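PDB 3HFI: putative regulator from Escherichia coli O6, which probably acts as a DNA-binding transcription regulator whose UTRA domain, as in related bacterial regulators, would sense a small-molecule effector. Local coordinates for residues A[29-34]-A[53-58]; A[48-53]-A[74-79]; A[69-74]-A[145-150]. All blocks are in the same frame, centred on the assembly; numbering follows the deposited sequence.

Contact 1 (A[29-34]-A[53-58])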
loop_
_atom_site.group_PDB
_atom_site.type_symbol
_atom_site.label_atom_id
_atom_site.label_comp_id
_atom_site.label_asym_id
_atom_site.label_seq_id
_atom_site.Cartn_x
_atom_site.Cartn_y
_atom_site.Cartn_z
ATOM N N ILE A 29 -17.605 -11.747 -3.829
ATOM C CA ILE A 29 -19.040 -11.454 -3.943
ATOM C C ILE A 29 -19.454 -11.764 -5.379
ATOM O O ILE A 29 -20.458 -12.413 -5.642
ATOM C CB ILE A 29 -19.305 -9.958 -3.639
ATOM C CG1 ILE A 29 -19.086 -9.688 -2.137
ATOM C CG2 ILE A 29 -20.693 -9.569 -4.024
ATOM C CD1 ILE A 29 -18.906 -8.196 -1.759
ATOM N N THR A 30 -18.666 -11.296 -6.323
ATOM C CA THR A 30 -19.023 -11.447 -7.709
ATOM C C THR A 30 -17.822 -11.310 -8.592
ATOM O O THR A 30 -16.792 -10.724 -8.208
ATOM C CB THR A 30 -20.183 -10.468 -8.134
ATOM O OG1 THR A 30 -20.836 -11.017 -9.268
ATOM C CG2 THR A 30 -19.718 -9.104 -8.469
ATOM N N SER A 31 -17.941 -11.914 -9.765
ATOM C CA SER A 31 -16.991 -11.668 -10.828
ATOM C C SER A 31 -17.592 -11.589 -12.217
ATOM O O SER A 31 -18.656 -12.062 -12.446
ATOM C CB SER A 31 -15.850 -12.682 -10.789
ATOM O OG SER A 31 -16.238 -13.951 -11.161
ATOM N N ARG A 32 -16.847 -11.055 -13.166
ATOM C CA ARG A 32 -17.399 -10.757 -14.467
ATOM C C ARG A 32 -16.264 -10.517 -15.426
ATOM O O ARG A 32 -15.254 -9.952 -15.004
ATOM C CB ARG A 32 -18.064 -9.406 -14.349
ATOM C CG ARG A 32 -19.244 -9.240 -15.076
ATOM C CD ARG A 32 -20.045 -8.090 -14.419
ATOM N NE ARG A 32 -19.298 -6.816 -14.282
ATOM C CZ ARG A 32 -19.452 -5.979 -13.243
ATOM N NH1 ARG A 32 -20.275 -6.315 -12.231
ATOM N NH2 ARG A 32 -18.741 -4.833 -13.173
ATOM N N ILE A 33 -16.426 -10.917 -16.683
ATOM C CA ILE A 33 -15.492 -10.525 -17.739
ATOM C C ILE A 33 -16.181 -9.311 -18.368
ATOM O O ILE A 33 -17.355 -9.406 -18.718
ATOM C CB ILE A 33 -15.324 -11.588 -18.830
ATOM C CG1 ILE A 33 -14.734 -12.892 -18.243
ATOM C CG2 ILE A 33 -14.471 -11.072 -19.971
ATOM C CD1 ILE A 33 -13.548 -12.629 -17.426
ATOM N N GLU A 34 -15.506 -8.179 -18.467
ATOM C CA GLU A 34 -16.179 -7.052 -19.078
ATOM C C GLU A 34 -15.189 -6.295 -19.975
ATOM O O GLU A 34 -13.997 -6.367 -19.736
ATOM C CB GLU A 34 -16.706 -6.111 -17.972
ATOM C CG GLU A 34 -15.573 -5.554 -17.112
ATOM C CD GLU A 34 -16.028 -4.501 -16.002
ATOM O OE1 GLU A 34 -17.192 -4.547 -15.546
ATOM O OE2 GLU A 34 -15.173 -3.650 -15.608
ATOM N N LEU A 53 -10.976 -9.048 -16.409
ATOM C CA LEU A 53 -11.702 -9.713 -15.310
ATOM C C LEU A 53 -12.023 -8.726 -14.148
ATOM O O LEU A 53 -11.127 -8.055 -13.629
ATOM C CB LEU A 53 -10.875 -10.897 -14.766
ATOM C CG LEU A 53 -11.432 -11.702 -13.571
ATOM C CD1 LEU A 53 -12.752 -12.319 -13.995
ATOM C CD2 LEU A 53 -10.400 -12.761 -13.122
ATOM N N TYR A 54 -13.293 -8.605 -13.773
ATOM C CA TYR A 54 -13.692 -7.769 -12.697
ATOM C C TYR A 54 -13.967 -8.712 -11.516
ATOM O O TYR A 54 -14.610 -9.708 -11.694
ATOM C CB TYR A 54 -14.959 -7.042 -13.046
ATOM C CG TYR A 54 -15.645 -6.392 -11.863
ATOM C CD1 TYR A 54 -15.352 -5.074 -11.496
ATOM C CD2 TYR A 54 -16.608 -7.066 -11.144
ATOM C CE1 TYR A 54 -15.995 -4.452 -10.448
ATOM C CE2 TYR A 54 -17.275 -6.441 -10.054
ATOM C CZ TYR A 54 -16.952 -5.131 -9.728
ATOM O OH TYR A 54 -17.541 -4.508 -8.632
ATOM N N LEU A 55 -13.422 -8.417 -10.334
ATOM C CA LEU A 55 -13.655 -9.200 -9.125
ATOM C C LEU A 55 -14.085 -8.255 -8.041
ATOM O O LEU A 55 -13.402 -7.254 -7.784
ATOM C CB LEU A 55 -12.355 -9.827 -8.685
ATOM C CG LEU A 55 -12.022 -11.262 -8.629
ATOM C CD1 LEU A 55 -12.501 -12.049 -9.884
ATOM C CD2 LEU A 55 -10.503 -11.362 -8.351
ATOM N N GLU A 56 -15.178 -8.571 -7.368
ATOM C CA GLU A 56 -15.574 -7.816 -6.191
ATOM C C GLU A 56 -15.416 -8.701 -4.960
ATOM O O GLU A 56 -15.983 -9.816 -4.907
ATOM C CB GLU A 56 -17.035 -7.378 -6.339
ATOM C CG GLU A 56 -17.526 -6.340 -5.362
ATOM C CD GLU A 56 -18.997 -5.907 -5.687
ATOM O OE1 GLU A 56 -19.832 -6.743 -6.121
ATOM O OE2 GLU A 56 -19.311 -4.708 -5.515
ATOM N N ARG A 57 -14.671 -8.193 -3.984
ATOM C CA ARG A 57 -14.241 -8.959 -2.812
ATOM C C ARG A 57 -14.478 -8.154 -1.556
ATOM O O ARG A 57 -14.243 -6.945 -1.538
ATOM C CB ARG A 57 -12.764 -9.297 -2.946
ATOM C CG ARG A 57 -12.535 -10.371 -4.002
ATOM C CD ARG A 57 -11.213 -10.208 -4.651
ATOM N NE ARG A 57 -10.190 -10.647 -3.745
ATOM C CZ ARG A 57 -9.132 -9.935 -3.354
ATOM N NH1 ARG A 57 -8.865 -8.695 -3.774
ATOM N NH2 ARG A 57 -8.301 -10.496 -2.507
ATOM N N LEU A 58 -14.986 -8.828 -0.523
ATOM C CA LEU A 58 -15.323 -8.164 0.719
ATOM C C LEU A 58 -14.368 -8.723 1.743
ATOM O O LEU A 58 -14.290 -9.933 1.942
ATOM C CB LEU A 58 -16.787 -8.409 1.123
ATOM C CG LEU A 58 -17.294 -7.676 2.375
ATOM C CD1 LEU A 58 -17.513 -6.196 2.115
ATOM C CD2 LEU A 58 -18.575 -8.305 2.875
#
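R32 lays its guanidinium flat on the ring of Y54, a stacked cation-pi pair that carries the side-chain contact between strands 29-34 and 53-58. R32 CZ is 4.0 Å from the centroid of the Y54 ring, the two planes are only 12° apart, and NH2 hangs over the middle of the face. The R32 chain bends at chi3 (55°), which sets NE, and the guanidinium beyond it lies over the ring. E34 then fixes the rotation of the guanidinium: NH2 gives E34 OE1 a 2.8 Å salt bridge, met on the syn side of the carboxylate. At the ring's edge, near its plane, T30 CG2 comes up to Y54 CE2. Beneath all this the backbones pair antiparallel, with Y54 N to R32 O at 2.7 Å and E56 N to T30 O nearly straight at 2.8 Å. A classic beta bulge interrupts the register where I29 and T30 both face E56, whose O takes I29 N at 2.7 Å and T30 N only weakly. L53 to E56 are buried, whereas S31, R32 and I33 opposite are exposed; on the far face S31 rests CB on L55 CD1, and I33 CD1 meets L53 CD1 at 3.5 Å. Strand 26-35 is outermost in this chain's sheet; inward lies strand 65-73, while F122 of helix 117-123 packs on I29 and E56.

Contact 2 (A[48-53]-A[74-79])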
loop_
_atom_site.group_PDB
_atom_site.type_symbol
_atom_site.label_atom_id
_atom_site.label_comp_id
_atom_site.label_asym_id
_atom_site.label_seq_id
_atom_site.Cartn_x
_atom_site.Cartn_y
_atom_site.Cartn_z
ATOM N N PRO A 48 -8.970 0.225 -25.196
ATOM C CA PRO A 48 -10.344 0.315 -24.760
ATOM C C PRO A 48 -11.156 -0.802 -25.388
ATOM O O PRO A 48 -11.052 -1.091 -26.611
ATOM C CB PRO A 48 -10.812 1.645 -25.346
ATOM C CG PRO A 48 -9.459 2.538 -25.356
ATOM C CD PRO A 48 -8.378 1.524 -25.624
ATOM N N GLY A 49 -12.000 -1.410 -24.565
ATOM C CA GLY A 49 -12.870 -2.514 -25.020
ATOM C C GLY A 49 -12.307 -3.933 -24.824
ATOM O O GLY A 49 -13.035 -4.960 -24.977
ATOM N N GLN A 50 -11.025 -4.019 -24.520
ATOM C CA GLN A 50 -10.420 -5.303 -24.312
ATOM C C GLN A 50 -10.992 -5.953 -23.066
ATOM O O GLN A 50 -11.106 -5.300 -22.068
ATOM C CB GLN A 50 -8.941 -5.135 -24.094
ATOM C CG GLN A 50 -8.250 -6.442 -24.071
ATOM C CD GLN A 50 -6.797 -6.289 -24.209
ATOM O OE1 GLN A 50 -6.332 -5.962 -25.292
ATOM N NE2 GLN A 50 -6.046 -6.538 -23.138
ATOM N N ASP A 51 -11.340 -7.234 -23.133
ATOM C CA ASP A 51 -11.924 -7.912 -21.984
ATOM C C ASP A 51 -10.975 -7.971 -20.812
ATOM O O ASP A 51 -9.769 -8.176 -20.955
ATOM C CB ASP A 51 -12.398 -9.313 -22.381
ATOM C CG ASP A 51 -13.734 -9.315 -23.067
ATOM O OD1 ASP A 51 -14.470 -8.304 -23.038
ATOM O OD2 ASP A 51 -14.114 -10.377 -23.581
ATOM N N ILE A 52 -11.479 -7.610 -19.642
ATOM C CA ILE A 52 -10.740 -7.748 -18.417
ATOM C C ILE A 52 -11.599 -8.516 -17.458
ATOM O O ILE A 52 -12.831 -8.664 -17.677
ATOM C CB ILE A 52 -10.293 -6.372 -17.849
ATOM C CG1 ILE A 52 -11.487 -5.390 -17.582
ATOM C CG2 ILE A 52 -9.211 -5.746 -18.764
ATOM C CD1 ILE A 52 -12.238 -5.617 -16.242
ATOM N N LEU A 53 -10.976 -9.048 -16.409
ATOM C CA LEU A 53 -11.702 -9.713 -15.310
ATOM C C LEU A 53 -12.023 -8.726 -14.148
ATOM O O LEU A 53 -11.127 -8.055 -13.629
ATOM C CB LEU A 53 -10.875 -10.897 -14.766
ATOM C CG LEU A 53 -11.432 -11.702 -13.571
ATOM C CD1 LEU A 53 -12.752 -12.319 -13.995
ATOM C CD2 LEU A 53 -10.400 -12.761 -13.122
ATOM N N ASN A 74 -5.878 -7.436 -16.140
ATOM C CA ASN A 74 -5.553 -7.731 -17.522
ATOM C C ASN A 74 -5.286 -9.228 -17.648
ATOM O O ASN A 74 -4.215 -9.721 -17.305
ATOM C CB ASN A 74 -4.312 -6.956 -17.945
ATOM C CG ASN A 74 -3.955 -7.187 -19.372
ATOM O OD1 ASN A 74 -4.636 -7.932 -20.082
ATOM N ND2 ASN A 74 -2.913 -6.528 -19.827
ATOM N N ILE A 75 -6.243 -9.950 -18.162
ATOM C CA ILE A 75 -6.171 -11.405 -18.222
ATOM C C ILE A 75 -5.199 -11.939 -19.289
ATOM O O ILE A 75 -4.703 -13.065 -19.181
ATOM C CB ILE A 75 -7.589 -12.023 -18.363
ATOM C CG1 ILE A 75 -8.337 -11.533 -19.581
ATOM C CG2 ILE A 75 -8.460 -11.636 -17.205
ATOM C CD1 ILE A 75 -9.886 -11.653 -19.342
ATOM N N GLU A 76 -4.852 -11.103 -20.268
ATOM C CA GLU A 76 -3.863 -11.503 -21.294
ATOM C C GLU A 76 -2.512 -11.856 -20.693
ATOM O O GLU A 76 -1.785 -12.657 -21.240
ATOM C CB GLU A 76 -3.665 -10.395 -22.306
ATOM C CG GLU A 76 -4.987 -9.728 -22.812
ATOM C CD GLU A 76 -6.052 -10.718 -23.252
ATOM O OE1 GLU A 76 -5.699 -11.759 -23.892
ATOM O OE2 GLU A 76 -7.267 -10.447 -22.976
ATOM N N LEU A 77 -2.205 -11.291 -19.534
ATOM C CA LEU A 77 -0.934 -11.519 -18.872
ATOM C C LEU A 77 -0.915 -12.742 -17.947
ATOM O O LEU A 77 0.168 -13.162 -17.537
ATOM C CB LEU A 77 -0.587 -10.245 -18.046
ATOM C CG LEU A 77 -0.280 -9.013 -18.909
ATOM C CD1 LEU A 77 -0.050 -7.705 -18.060
ATOM C CD2 LEU A 77 1.003 -9.414 -19.816
ATOM N N CYS A 78 -2.098 -13.264 -17.579
ATOM C CA CYS A 78 -2.239 -14.444 -16.723
ATOM C C CYS A 78 -3.273 -15.382 -17.296
ATOM O O CYS A 78 -4.454 -15.398 -16.856
ATOM C CB CYS A 78 -2.581 -14.144 -15.262
ATOM S SG CYS A 78 -3.092 -12.517 -14.883
ATOM N N PRO A 79 -2.813 -16.180 -18.278
ATOM C CA PRO A 79 -3.500 -17.357 -18.803
ATOM C C PRO A 79 -3.990 -18.207 -17.639
ATOM O O PRO A 79 -3.162 -18.623 -16.802
ATOM C CB PRO A 79 -2.417 -18.076 -19.628
ATOM C CG PRO A 79 -1.412 -16.981 -19.982
ATOM C CD PRO A 79 -1.427 -16.078 -18.797
#
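An Asx turn at N74 opens the 3-10 turn 75-77 that follows strand 65-73, and I75 and E76 of that turn pack against the entry of strand 51-60. The bonding that shapes the turn is internal. N74 OD1 accepts from E76 N at 3.2 Å, with the donor 46° out of the amide's carbonyl plane, and C78 N closes on I75 O farther along. A chi2 near 0° sets N74 OD1 where it can accept from E76 N.

Across the contact the apolar part is carried by I75. Its CG1 sits between the backbone N and the carbonyl carbon (chi1 58°), while CG2 presses on L53 CB at 3.5 Å. CD1 goes the other way along the strand, lying 3.8 Å from D51 O and close to the carbonyl carbon of I52. I52 itself only brushes the turn, CG2 to N74 CA at 4.3 Å, and turns the end of its side chain away, toward L44 of helix 38-44. I81, from the loop beyond, packs on both L53 and I75 and completes the apolar cluster.

The outer part is polar but only in van der Waals touch. Q50, extended beyond CG, and E76, bent at chi2, meet tip to tip with their amide and carboxylate planes 76° apart. E76 OE2 and D51 O, both acceptors, are 3.9 Å apart. The Q50 amide nitrogen, NE2, lies 3.6 Å from N74 OD1 without bonding to it, and its closest neighbour in the turn is a carbon, E76 CG, at 3.4 Å.

Contact 3 (A[69-74]-A[145-150])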
loop_
_atom_site.group_PDB
_atom_site.type_symbol
_atom_site.label_atom_id
_atom_site.label_comp_id
_atom_site.label_asym_id
_atom_site.label_seq_id
_atom_site.Cartn_x
_atom_site.Cartn_y
_atom_site.Cartn_z
ATOM N N ILE A 69 -13.366 -4.401 -2.127
ATOM C CA ILE A 69 -12.334 -4.317 -3.129
ATOM C C ILE A 69 -12.917 -4.710 -4.467
ATOM O O ILE A 69 -13.536 -5.781 -4.582
ATOM C CB ILE A 69 -11.159 -5.256 -2.811
ATOM C CG1 ILE A 69 -10.722 -5.074 -1.337
ATOM C CG2 ILE A 69 -10.013 -5.006 -3.833
ATOM C CD1 ILE A 69 -9.614 -6.016 -0.881
ATOM N N GLU A 70 -12.712 -3.861 -5.471
ATOM C CA GLU A 70 -13.069 -4.154 -6.873
ATOM C C GLU A 70 -11.796 -4.180 -7.682
ATOM O O GLU A 70 -11.151 -3.135 -7.871
ATOM C CB GLU A 70 -13.968 -3.055 -7.377
ATOM C CG GLU A 70 -15.207 -2.999 -6.607
ATOM C CD GLU A 70 -16.113 -1.946 -7.155
ATOM O OE1 GLU A 70 -15.960 -0.765 -6.742
ATOM O OE2 GLU A 70 -16.995 -2.321 -7.971
ATOM N N ASN A 71 -11.370 -5.366 -8.074
ATOM C CA ASN A 71 -10.172 -5.553 -8.852
ATOM C C ASN A 71 -10.528 -5.666 -10.348
ATOM O O ASN A 71 -11.514 -6.317 -10.705
ATOM C CB ASN A 71 -9.460 -6.860 -8.424
ATOM C CG ASN A 71 -9.135 -6.916 -6.973
ATOM O OD1 ASN A 71 -9.650 -7.755 -6.232
ATOM N ND2 ASN A 71 -8.212 -6.058 -6.558
ATOM N N ARG A 72 -9.726 -5.070 -11.215
ATOM C CA ARG A 72 -9.847 -5.240 -12.628
ATOM C C ARG A 72 -8.466 -5.641 -13.153
ATOM O O ARG A 72 -7.489 -4.914 -13.018
ATOM C CB ARG A 72 -10.300 -3.940 -13.241
ATOM C CG ARG A 72 -11.806 -3.709 -13.099
ATOM C CD ARG A 72 -12.208 -2.362 -13.483
ATOM N NE ARG A 72 -13.672 -2.173 -13.460
ATOM C CZ ARG A 72 -14.327 -1.597 -12.453
ATOM N NH1 ARG A 72 -13.696 -1.228 -11.368
ATOM N NH2 ARG A 72 -15.627 -1.447 -12.497
ATOM N N ILE A 73 -8.428 -6.808 -13.774
ATOM C CA ILE A 73 -7.213 -7.565 -14.091
ATOM C C ILE A 73 -7.059 -7.781 -15.598
ATOM O O ILE A 73 -8.006 -8.239 -16.256
ATOM C CB ILE A 73 -7.241 -8.951 -13.386
ATOM C CG1 ILE A 73 -7.329 -8.760 -11.862
ATOM C CG2 ILE A 73 -5.978 -9.680 -13.726
ATOM C CD1 ILE A 73 -8.333 -9.691 -11.166
ATOM N N ASN A 74 -5.878 -7.436 -16.140
ATOM C CA ASN A 74 -5.553 -7.731 -17.522
ATOM C C ASN A 74 -5.286 -9.228 -17.648
ATOM O O ASN A 74 -4.215 -9.721 -17.305
ATOM C CB ASN A 74 -4.312 -6.956 -17.945
ATOM C CG ASN A 74 -3.955 -7.187 -19.372
ATOM O OD1 ASN A 74 -4.636 -7.932 -20.082
ATOM N ND2 ASN A 74 -2.913 -6.528 -19.827
ATOM N N PRO A 145 1.441 -2.597 -16.353
ATOM C CA PRO A 145 0.405 -2.763 -15.360
ATOM C C PRO A 145 -0.299 -4.099 -15.520
ATOM O O PRO A 145 -0.308 -4.661 -16.615
ATOM C CB PRO A 145 -0.571 -1.586 -15.657
ATOM C CG PRO A 145 0.133 -0.718 -16.548
ATOM C CD PRO A 145 1.050 -1.592 -17.339
ATOM N N VAL A 146 -0.795 -4.659 -14.418
ATOM C CA VAL A 146 -1.546 -5.910 -14.470
ATOM C C VAL A 146 -2.933 -5.783 -13.832
ATOM O O VAL A 146 -3.861 -6.495 -14.228
ATOM C CB VAL A 146 -0.804 -7.087 -13.858
ATOM C CG1 VAL A 146 -0.489 -6.894 -12.348
ATOM C CG2 VAL A 146 -1.625 -8.402 -14.076
ATOM N N GLU A 147 -3.096 -4.875 -12.868
ATOM C CA GLU A 147 -4.347 -4.823 -12.114
ATOM C C GLU A 147 -4.603 -3.427 -11.651
ATOM O O GLU A 147 -3.645 -2.711 -11.333
ATOM C CB GLU A 147 -4.310 -5.784 -10.917
ATOM C CG GLU A 147 -5.637 -5.962 -10.155
ATOM C CD GLU A 147 -5.858 -4.951 -9.052
ATOM O OE1 GLU A 147 -4.868 -4.511 -8.419
ATOM O OE2 GLU A 147 -7.019 -4.610 -8.770
ATOM N N PHE A 148 -5.886 -3.036 -11.657
ATOM C CA PHE A 148 -6.365 -1.696 -11.269
ATOM C C PHE A 148 -7.521 -1.912 -10.305
ATOM O O PHE A 148 -8.577 -2.449 -10.686
ATOM C CB PHE A 148 -6.838 -0.873 -12.494
ATOM C CG PHE A 148 -7.360 0.476 -12.141
ATOM C CD1 PHE A 148 -6.540 1.401 -11.514
ATOM C CD2 PHE A 148 -8.667 0.822 -12.395
ATOM C CE1 PHE A 148 -7.004 2.623 -11.154
ATOM C CE2 PHE A 148 -9.157 2.089 -12.009
ATOM C CZ PHE A 148 -8.338 2.963 -11.438
ATOM N N GLY A 149 -7.289 -1.556 -9.047
ATOM C CA GLY A 149 -8.226 -1.784 -7.966
ATOM C C GLY A 149 -8.808 -0.511 -7.412
ATOM O O GLY A 149 -8.137 0.528 -7.349
ATOM N N ASN A 150 -10.067 -0.602 -7.024
ATOM C CA ASN A 150 -10.771 0.437 -6.306
ATOM C C ASN A 150 -11.151 -0.133 -4.965
ATOM O O ASN A 150 -11.791 -1.199 -4.917
ATOM C CB ASN A 150 -12.053 0.799 -7.024
ATOM C CG ASN A 150 -11.821 1.760 -8.154
ATOM O OD1 ASN A 150 -12.024 2.940 -7.992
ATOM N ND2 ASN A 150 -11.371 1.269 -9.297
HETATM O O HOH W 1 -10.996 -1.514 -10.195
HETATM O O HOH W 2 -1.784 -4.175 -18.840
#
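Strands 69-73 and 145-150 form the central antiparallel pair of the six-stranded UTRA sheet, where N71 and E147 meet on one face and R72 and N150 share a water on the other. The backbones bond at regular intervals, from E70 N to N150 O through F148 N to R72 O, and on to N74 N with V146 O at 2.9 Å. E147 bends at chi2 (-88°), turning CD toward N71. N71 ND2 donates a hydrogen bond to E147 OE2 at 2.9 Å, the oxygen lying in the amide plane while the nitrogen stands well above the carboxylate plane, 64° out of it. The carboxylate lies over G149, which has no CB there to meet it, and the E147 stem rests on I73, CG to CG1 at 3.7 Å; L91 and F92 of helix 91-99 cover this face.

On the opposite face one water holds four groups. It donates to E70 O at 2.8 Å and to F148 O at 2.6 Å, and accepts from N150 ND2 at 2.9 Å and from R72 NH1 at 3.0 Å, lying at the edge of the guanidinium in its plane. R72 NE pairs with E34 and N71 OD1 takes R57, while E70 OE1 binds W152 and R119. With the R119 salt bridge and the W152 bond the buried E70 carboxylate is probably ionised, and the water, using both protons and accepting twice, ties R72 and N150 to two backbone carbonyls.

All three contacts reach one antiparallel sheet, at different depths; contact 2 packs a turn against the start of one of its strands. Contact 3 is the buried core, near the chain's centre; contact 1 is half buried, with an outermost strand; contact 2 lies farthest out, at the strand ends. Strand 51-60 serves contacts 1 and 2, which share L53, and strand 65-73 and its loop serve contacts 2 and 3, which share N74. The E34-R72 salt bridge joins contacts 1 and 3. Chemistry follows place: backbone bonding runs through both strand pairs, with stacking in contact 1, steadied by a salt bridge within its outer strand, amide and water bonds in contact 3, and mainly van der Waals packing in contact 2.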